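Long-range contacts in 2-c-methyl-d-erythritol 4-phosphate cytidylyltransferase (Streptococcus pneumoniae, PDB 2VSH), which transfers the cytidylyl group of CTP to D-ribitol 5-phosphate, making the CDP-activated ribitol used for teichoic acid precursors: residues A[5-10]-A[48-53]; A[108-113]-A[171-176]. All blocks are in the same frame, centred on the assembly; numbering follows the deposited sequence. Where two conformers were deposited one is given.

Contact 1 of 2, residues A[5-10]-A[48-53]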
ATOM      1  N   ALA A   5     -24.360 -11.208   5.756  1.00 19.17           N
ATOM      2  CA  ALA A   5     -22.940 -10.913   5.827  1.00 19.16           C
ATOM      3  C   ALA A   5     -22.202 -12.193   5.472  1.00 19.17           C
ATOM      4  O   ALA A   5     -22.596 -13.290   5.910  1.00 19.34           O
ATOM      5  CB  ALA A   5     -22.530 -10.414   7.210  1.00 18.10           C
ATOM      6  N   GLY A   6     -21.152 -12.042   4.658  1.00 19.32           N
ATOM      7  CA  GLY A   6     -20.263 -13.143   4.258  1.00 18.21           C
ATOM      8  C   GLY A   6     -18.849 -12.863   4.735  1.00 18.78           C
ATOM      9  O   GLY A   6     -18.082 -12.158   4.070  1.00 18.47           O
ATOM     10  N   ILE A   7     -18.491 -13.442   5.879  1.00 18.43           N
ATOM     11  CA  ILE A   7     -17.190 -13.183   6.505  0.50 18.56           C
ATOM     12  C   ILE A   7     -16.143 -14.204   6.032  1.00 19.27           C
ATOM     13  O   ILE A   7     -16.282 -15.426   6.268  1.00 18.71           O
ATOM     14  CB  ILE A   7     -17.311 -13.144   8.062  0.50 18.13           C
ATOM     15  CG1 ILE A   7     -18.421 -12.165   8.508  0.50 18.14           C
ATOM     16  CG2 ILE A   7     -15.965 -12.835   8.722  0.50 18.59           C
ATOM     17  CD1 ILE A   7     -18.259 -10.700   8.037  0.50 14.90           C
ATOM     18  N   LEU A   8     -15.103 -13.693   5.363  1.00 20.26           N
ATOM     19  CA  LEU A   8     -14.063 -14.508   4.754  1.00 21.84           C
ATOM     20  C   LEU A   8     -12.944 -14.707   5.734  1.00 22.92           C
ATOM     21  O   LEU A   8     -12.151 -13.794   6.004  1.00 22.02           O
ATOM     22  CB  LEU A   8     -13.564 -13.867   3.455  1.00 22.90           C
ATOM     23  CG  LEU A   8     -14.656 -13.806   2.382  1.00 24.53           C
ATOM     24  CD1 LEU A   8     -14.418 -12.670   1.425  1.00 29.17           C
ATOM     25  CD2 LEU A   8     -14.739 -15.140   1.644  1.00 26.69           C
ATOM     26  N   ALA A   9     -12.904 -15.918   6.280  1.00 24.63           N
ATOM     27  CA  ALA A   9     -12.037 -16.242   7.411  1.00 26.02           C
ATOM     28  C   ALA A   9     -11.285 -17.545   7.149  1.00 28.11           C
ATOM     29  O   ALA A   9     -10.940 -18.280   8.080  1.00 29.06           O
ATOM     30  CB  ALA A   9     -12.873 -16.337   8.674  1.00 25.53           C
ATOM     31  N   GLY A  10     -11.021 -17.822   5.875  1.00 29.71           N
ATOM     32  CA  GLY A  10     -10.249 -19.004   5.477  1.00 32.71           C
ATOM     33  C   GLY A  10      -8.817 -18.676   5.078  1.00 34.56           C
ATOM     34  O   GLY A  10      -8.071 -18.016   5.824  1.00 35.74           O
ATOM     35  N   GLU A  48     -29.792 -10.573   7.815  1.00 22.10           N
ATOM     36  CA  GLU A  48     -30.502 -11.797   8.185  1.00 23.09           C
ATOM     37  C   GLU A  48     -29.598 -12.786   8.943  1.00 23.05           C
ATOM     38  O   GLU A  48     -29.898 -13.159  10.073  1.00 24.55           O
ATOM     39  CB  GLU A  48     -31.101 -12.445   6.926  1.00 23.04           C
ATOM     40  CG  GLU A  48     -31.859 -13.743   7.160  1.00 23.93           C
ATOM     41  CD  GLU A  48     -33.167 -13.610   7.942  1.00 24.52           C
ATOM     42  OE1 GLU A  48     -33.823 -14.666   8.128  1.00 26.51           O
ATOM     43  OE2 GLU A  48     -33.560 -12.496   8.362  1.00 24.53           O
ATOM     44  N   LYS A  49     -28.505 -13.218   8.320  1.00 22.73           N
ATOM     45  CA  LYS A  49     -27.545 -14.119   8.975  1.00 22.74           C
ATOM     46  C   LYS A  49     -26.157 -13.615   8.707  1.00 21.61           C
ATOM     47  O   LYS A  49     -25.928 -12.943   7.712  1.00 20.70           O
ATOM     48  CB  LYS A  49     -27.644 -15.551   8.430  1.00 22.89           C
ATOM     49  CG  LYS A  49     -28.912 -16.301   8.769  1.00 26.07           C
ATOM     50  CD  LYS A  49     -29.064 -16.515  10.259  1.00 29.22           C
ATOM     51  CE  LYS A  49     -30.172 -17.502  10.564  1.00 32.14           C
ATOM     52  NZ  LYS A  49     -30.784 -17.205  11.881  1.00 34.99           N
ATOM     53  N   ILE A  50     -25.223 -13.997   9.576  1.00 22.06           N
ATOM     54  CA  ILE A  50     -23.808 -13.730   9.384  1.00 21.89           C
ATOM     55  C   ILE A  50     -23.126 -15.060   9.109  1.00 21.80           C
ATOM     56  O   ILE A  50     -23.073 -15.931   9.977  1.00 22.23           O
ATOM     57  CB  ILE A  50     -23.186 -13.051  10.633  1.00 22.28           C
ATOM     58  CG1 ILE A  50     -23.854 -11.691  10.841  1.00 23.18           C
ATOM     59  CG2 ILE A  50     -21.693 -12.874  10.433  1.00 20.20           C
ATOM     60  CD1 ILE A  50     -23.804 -11.199  12.275  1.00 24.39           C
ATOM     61  N   VAL A  51     -22.670 -15.229   7.875  1.00 21.27           N
ATOM     62  CA  VAL A  51     -22.170 -16.517   7.416  1.00 21.48           C
ATOM     63  C   VAL A  51     -20.656 -16.395   7.328  1.00 21.23           C
ATOM     64  O   VAL A  51     -20.138 -15.537   6.612  1.00 21.13           O
ATOM     65  CB  VAL A  51     -22.770 -16.938   6.045  1.00 21.84           C
ATOM     66  CG1 VAL A  51     -22.355 -18.360   5.697  1.00 21.72           C
ATOM     67  CG2 VAL A  51     -24.304 -16.804   6.056  1.00 22.75           C
ATOM     68  N   VAL A  52     -19.964 -17.230   8.096  1.00 21.10           N
ATOM     69  CA  VAL A  52     -18.507 -17.158   8.213  1.00 20.80           C
ATOM     70  C   VAL A  52     -17.845 -18.373   7.553  1.00 21.18           C
ATOM     71  O   VAL A  52     -18.073 -19.516   7.956  1.00 21.19           O
ATOM     72  CB  VAL A  52     -18.056 -17.090   9.697  1.00 20.59           C
ATOM     73  CG1 VAL A  52     -16.601 -16.609   9.794  1.00 20.74           C
ATOM     74  CG2 VAL A  52     -18.975 -16.171  10.514  1.00 20.39           C
ATOM     75  N   GLY A  53     -17.002 -18.108   6.560  1.00 20.97           N
ATOM     76  CA  GLY A  53     -16.268 -19.159   5.859  1.00 21.81           C
ATOM     77  C   GLY A  53     -14.922 -19.374   6.515  1.00 21.95           C
ATOM     78  O   GLY A  53     -14.080 -18.496   6.504  1.00 22.19           O
TER

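Contact 2 of 2, residues A[108-113]-A[171-176]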
ATOM      1  N   ILE A 108     -28.841 -10.464  -1.293  1.00 22.05           N
ATOM      2  CA  ILE A 108     -27.530  -9.823  -1.361  1.00 21.41           C
ATOM      3  C   ILE A 108     -26.575 -10.386  -0.288  1.00 20.58           C
ATOM      4  O   ILE A 108     -27.018 -10.780   0.790  1.00 20.93           O
ATOM      5  CB  ILE A 108     -27.707  -8.287  -1.199  1.00 22.34           C
ATOM      6  CG1 ILE A 108     -28.174  -7.657  -2.513  1.00 24.04           C
ATOM      7  CG2 ILE A 108     -26.418  -7.611  -0.732  1.00 20.49           C
ATOM      8  CD1 ILE A 108     -28.897  -6.328  -2.307  1.00 28.81           C
ATOM      9  N   VAL A 109     -25.278 -10.462  -0.597  1.00 18.99           N
ATOM     10  CA  VAL A 109     -24.271 -10.791   0.402  1.00 18.68           C
ATOM     11  C   VAL A 109     -23.277  -9.640   0.523  1.00 18.15           C
ATOM     12  O   VAL A 109     -22.763  -9.147  -0.485  1.00 19.44           O
ATOM     13  CB  VAL A 109     -23.544 -12.164   0.152  1.00 18.10           C
ATOM     14  CG1 VAL A 109     -22.725 -12.170  -1.156  1.00 18.60           C
ATOM     15  CG2 VAL A 109     -22.647 -12.542   1.337  1.00 17.40           C
ATOM     16  N   VAL A 110     -23.056  -9.197   1.753  1.00 17.57           N
ATOM     17  CA  VAL A 110     -22.001  -8.233   2.065  1.00 16.96           C
ATOM     18  C   VAL A 110     -20.764  -9.028   2.488  1.00 16.59           C
ATOM     19  O   VAL A 110     -20.683  -9.489   3.630  1.00 16.85           O
ATOM     20  CB  VAL A 110     -22.443  -7.224   3.185  1.00 16.64           C
ATOM     21  CG1 VAL A 110     -21.328  -6.203   3.492  1.00 17.85           C
ATOM     22  CG2 VAL A 110     -23.715  -6.467   2.790  1.00 18.62           C
ATOM     23  N   THR A 111     -19.813  -9.210   1.561  1.00 16.83           N
ATOM     24  CA  THR A 111     -18.591  -9.962   1.831  1.00 16.38           C
ATOM     25  C   THR A 111     -17.506  -9.077   2.443  1.00 16.52           C
ATOM     26  O   THR A 111     -17.362  -7.913   2.070  1.00 16.44           O
ATOM     27  CB  THR A 111     -18.015 -10.703   0.572  1.00 17.74           C
ATOM     28  OG1 THR A 111     -17.467  -9.753  -0.355  1.00 16.64           O
ATOM     29  CG2 THR A 111     -19.089 -11.563  -0.112  1.00 17.24           C
ATOM     30  N   HIS A 112     -16.752  -9.632   3.400  1.00 15.82           N
ATOM     31  CA  HIS A 112     -15.802  -8.833   4.166  1.00 15.82           C
ATOM     32  C   HIS A 112     -14.719  -9.725   4.775  1.00 16.13           C
ATOM     33  O   HIS A 112     -15.017 -10.823   5.255  1.00 16.76           O
ATOM     34  CB  HIS A 112     -16.544  -8.046   5.272  1.00 15.08           C
ATOM     35  CG  HIS A 112     -15.675  -7.081   6.019  1.00 15.41           C
ATOM     36  ND1 HIS A 112     -15.147  -5.950   5.433  1.00 16.05           N
ATOM     37  CD2 HIS A 112     -15.228  -7.088   7.300  1.00 14.74           C
ATOM     38  CE1 HIS A 112     -14.427  -5.291   6.328  1.00 15.92           C
ATOM     39  NE2 HIS A 112     -14.446  -5.969   7.463  1.00 15.46           N
ATOM     40  N   ASP A 113     -13.475  -9.252   4.746  1.00 16.52           N
ATOM     41  CA  ASP A 113     -12.328  -9.964   5.341  1.00 17.25           C
ATOM     42  C   ASP A 113     -12.497 -10.116   6.846  1.00 16.96           C
ATOM     43  O   ASP A 113     -12.800  -9.136   7.522  1.00 16.33           O
ATOM     44  CB  ASP A 113     -11.040  -9.165   5.124  1.00 17.44           C
ATOM     45  CG  ASP A 113     -10.621  -9.082   3.669  1.00 19.25           C
ATOM     46  OD1 ASP A 113     -10.922 -10.011   2.888  1.00 21.12           O
ATOM     47  OD2 ASP A 113      -9.966  -8.084   3.312  1.00 19.02           O
ATOM     48  N   PRO A 171     -15.957  -4.078   2.761  1.00 19.03           N
ATOM     49  CA  PRO A 171     -16.814  -4.981   1.958  1.00 18.52           C
ATOM     50  C   PRO A 171     -16.777  -4.925   0.426  1.00 18.42           C
ATOM     51  O   PRO A 171     -16.395  -3.925  -0.186  1.00 19.21           O
ATOM     52  CB  PRO A 171     -18.236  -4.672   2.464  1.00 19.01           C
ATOM     53  CG  PRO A 171     -18.063  -4.140   3.815  1.00 18.99           C
ATOM     54  CD  PRO A 171     -16.765  -3.322   3.735  1.00 19.20           C
ATOM     55  N   GLN A 172     -17.171  -6.049  -0.160  1.00 17.97           N
ATOM     56  CA  GLN A 172     -17.536  -6.158  -1.553  1.00 18.58           C
ATOM     57  C   GLN A 172     -18.915  -6.809  -1.557  1.00 18.47           C
ATOM     58  O   GLN A 172     -19.109  -7.889  -0.984  1.00 17.41           O
ATOM     59  CB  GLN A 172     -16.511  -6.998  -2.317  1.00 18.28           C
ATOM     60  CG  GLN A 172     -15.112  -6.423  -2.249  1.00 18.47           C
ATOM     61  CD  GLN A 172     -14.072  -7.191  -3.064  1.00 19.37           C
ATOM     62  OE1 GLN A 172     -13.189  -6.585  -3.663  1.00 21.73           O
ATOM     63  NE2 GLN A 172     -14.163  -8.517  -3.073  1.00 19.64           N
ATOM     64  N   THR A 173     -19.872  -6.135  -2.187  1.00 19.25           N
ATOM     65  CA  THR A 173     -21.288  -6.449  -2.009  1.00 19.72           C
ATOM     66  C   THR A 173     -21.985  -6.674  -3.353  1.00 20.30           C
ATOM     67  O   THR A 173     -21.766  -5.941  -4.317  1.00 19.69           O
ATOM     68  CB  THR A 173     -21.986  -5.318  -1.197  1.00 20.58           C
ATOM     69  OG1 THR A 173     -21.325  -5.194   0.070  1.00 20.45           O
ATOM     70  CG2 THR A 173     -23.479  -5.602  -0.972  1.00 20.37           C
ATOM     71  N   PHE A 174     -22.821  -7.709  -3.410  1.00 20.63           N
ATOM     72  CA  PHE A 174     -23.451  -8.104  -4.656  1.00 21.42           C
ATOM     73  C   PHE A 174     -24.559  -9.135  -4.424  1.00 21.76           C
ATOM     74  O   PHE A 174     -24.628  -9.751  -3.368  1.00 20.78           O
ATOM     75  CB  PHE A 174     -22.381  -8.642  -5.648  1.00 21.20           C
ATOM     76  CG  PHE A 174     -21.338  -9.520  -5.012  1.00 20.15           C
ATOM     77  CD1 PHE A 174     -21.651 -10.806  -4.587  1.00 21.07           C
ATOM     78  CD2 PHE A 174     -20.035  -9.062  -4.841  1.00 19.58           C
ATOM     79  CE1 PHE A 174     -20.679 -11.608  -3.984  1.00 20.36           C
ATOM     80  CE2 PHE A 174     -19.068  -9.860  -4.250  1.00 18.47           C
ATOM     81  CZ  PHE A 174     -19.394 -11.134  -3.817  1.00 19.34           C
ATOM     82  N   ARG A 175     -25.411  -9.325  -5.427  1.00 22.10           N
ATOM     83  CA  ARG A 175     -26.457 -10.351  -5.367  1.00 22.68           C
ATOM     84  C   ARG A 175     -25.792 -11.711  -5.428  1.00 22.87           C
ATOM     85  O   ARG A 175     -24.878 -11.928  -6.228  1.00 22.87           O
ATOM     86  CB  ARG A 175     -27.462 -10.164  -6.504  1.00 23.15           C
ATOM     87  CG  ARG A 175     -28.392  -8.969  -6.287  1.00 22.22           C
ATOM     88  CD  ARG A 175     -28.955  -8.379  -7.577  1.00 24.86           C
ATOM     89  NE  ARG A 175     -29.508  -7.063  -7.255  1.00 27.09           N
ATOM     90  CZ  ARG A 175     -28.831  -5.912  -7.270  1.00 27.84           C
ATOM     91  NH1 ARG A 175     -27.556  -5.856  -7.632  1.00 26.84           N
ATOM     92  NH2 ARG A 175     -29.444  -4.798  -6.916  1.00 29.87           N
ATOM     93  N   CYS A 176     -26.206 -12.602  -4.530  1.00 23.10           N
ATOM     94  CA  CYS A 176     -25.641 -13.951  -4.434  1.00 22.02           C
ATOM     95  C   CYS A 176     -25.721 -14.691  -5.765  1.00 22.86           C
ATOM     96  O   CYS A 176     -24.736 -15.270  -6.188  1.00 22.59           O
ATOM     97  CB  CYS A 176     -26.395 -14.759  -3.379  1.00 21.99           C
ATOM     98  SG  CYS A 176     -26.267 -14.119  -1.687  1.00 22.52           S
TER

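Contact 1 of 2, residues A[5-10]-A[48-53]
Five backbone hydrogen bonds zip residues 5-10 to 48-53 as parallel strands. Ala5 and Ile7 use both N and O, so the bonds run alternately one way and the other. Ala5 N reaches Lys49 O at 3.0 Å, and Ala5 O takes Val51 N at 2.8 Å, a straight bond (170° at the hydrogen) whose donor stands above the carbonyl plane. Ile7 N then meets Val51 O in that carbonyl's plane, while Gly53 N comes in nearly along the C=O axis of Ile7. The last bond, Ala9 N to Gly53 O at 2.8 Å, is bent to 135°.

Apolar packing lies on the face of Ala5, Ile7, Ile50 and Val52. Ile7 and Ile50 run side by side, CG1 of Ile7 lying 3.9 Å from CG2 of Ile50. Val52 CG1, anti to its backbone N (chi1 -163°), leans across to the neighbouring strand and touches both Ile7 CB and Ala9 CB, the latter at 3.9 Å. Helix 33-42 covers this face through Leu34 and Phe41. Val51 and Leu8 instead face helix 86-100.

The pairing belongs to the Rossmann-like parallel half of the GT-A nucleotidyltransferase fold, where strand 3-9 supplies Leu8 and Ala9 and leads into Gly10, all assigned to the probable CTP site.

Contact 2 of 2, residues A[108-113]-A[171-176]
Strands 108-113 and 171-175 form an antiparallel pair in the mixed central sheet of the GT-A cytidylyltransferase fold. Val109 with Phe174 and Thr111 with Gln172 are the hydrogen-bonded pairs. Val109 N to Phe174 O is nearly straight, at 172°, whereas the return bond from Phe174 N to Val109 O stretches to 3.3 Å.

Packing is dense on both faces. On the face of Val109, Thr111 and Phe174, the Phe174 ring swings back over the neighbouring strand because CG sits between backbone N and carbonyl carbon (chi1 41°). Its CE1 atom meets Val109 CG1 at 3.5 Å, and CZ meets Thr111 CG2 at 3.7 Å; Phe179 and Phe201 join the aromatic cluster. On the reverse face, under helix 121-133, Val110 CG1 lies 3.6 Å from Pro171 CB and also touches Thr173, whose OG1 bonds to Asn127. Pro171, after a cis peptide bond, merely packs against the ND1 edge of His112, whose NE2 bonds to Arg116 O.

The loose side is the partly exposed Arg175 side chain: its CG lies 4.0 Å from Ile108 CG1, and its guanidinium extends to Glu106 and the carbonyl of His134. Buried Ile108 still packs on Thr173. Arg175 also N-caps helix 176-184.

Deep in the buried part, Gln172 O is gripped twice by one residue, from Thr111 N at 3.0 Å and, on an in-plane lone pair, from Thr111 OG1 at 2.6 Å.

Overall arrangement
Contacts 1 and 2 are successive seams of one mixed sheet, their centres about 9 Å apart. Strands 3-9 and 108-113 are neighbours, so the order across the two contacts is 50-54, 3-9, 108-113, 165-175. Probable hydrogen bonds join the seams, Gly6 N to Val110 O at 2.8 Å and Leu8 N to His112 O at 2.9 Å. The sheet is parallel through contact 1 and turns antiparallel at contact 2. Both approach the probable CTP site: the side chain of Leu8 in contact 1 comes within about 3 Å of that of Arg86, while Asp113, at the end of strand 108-113, forms a salt bridge with the same arginine. Ser114, also assigned to that site, directly follows this strand and touches Ala9.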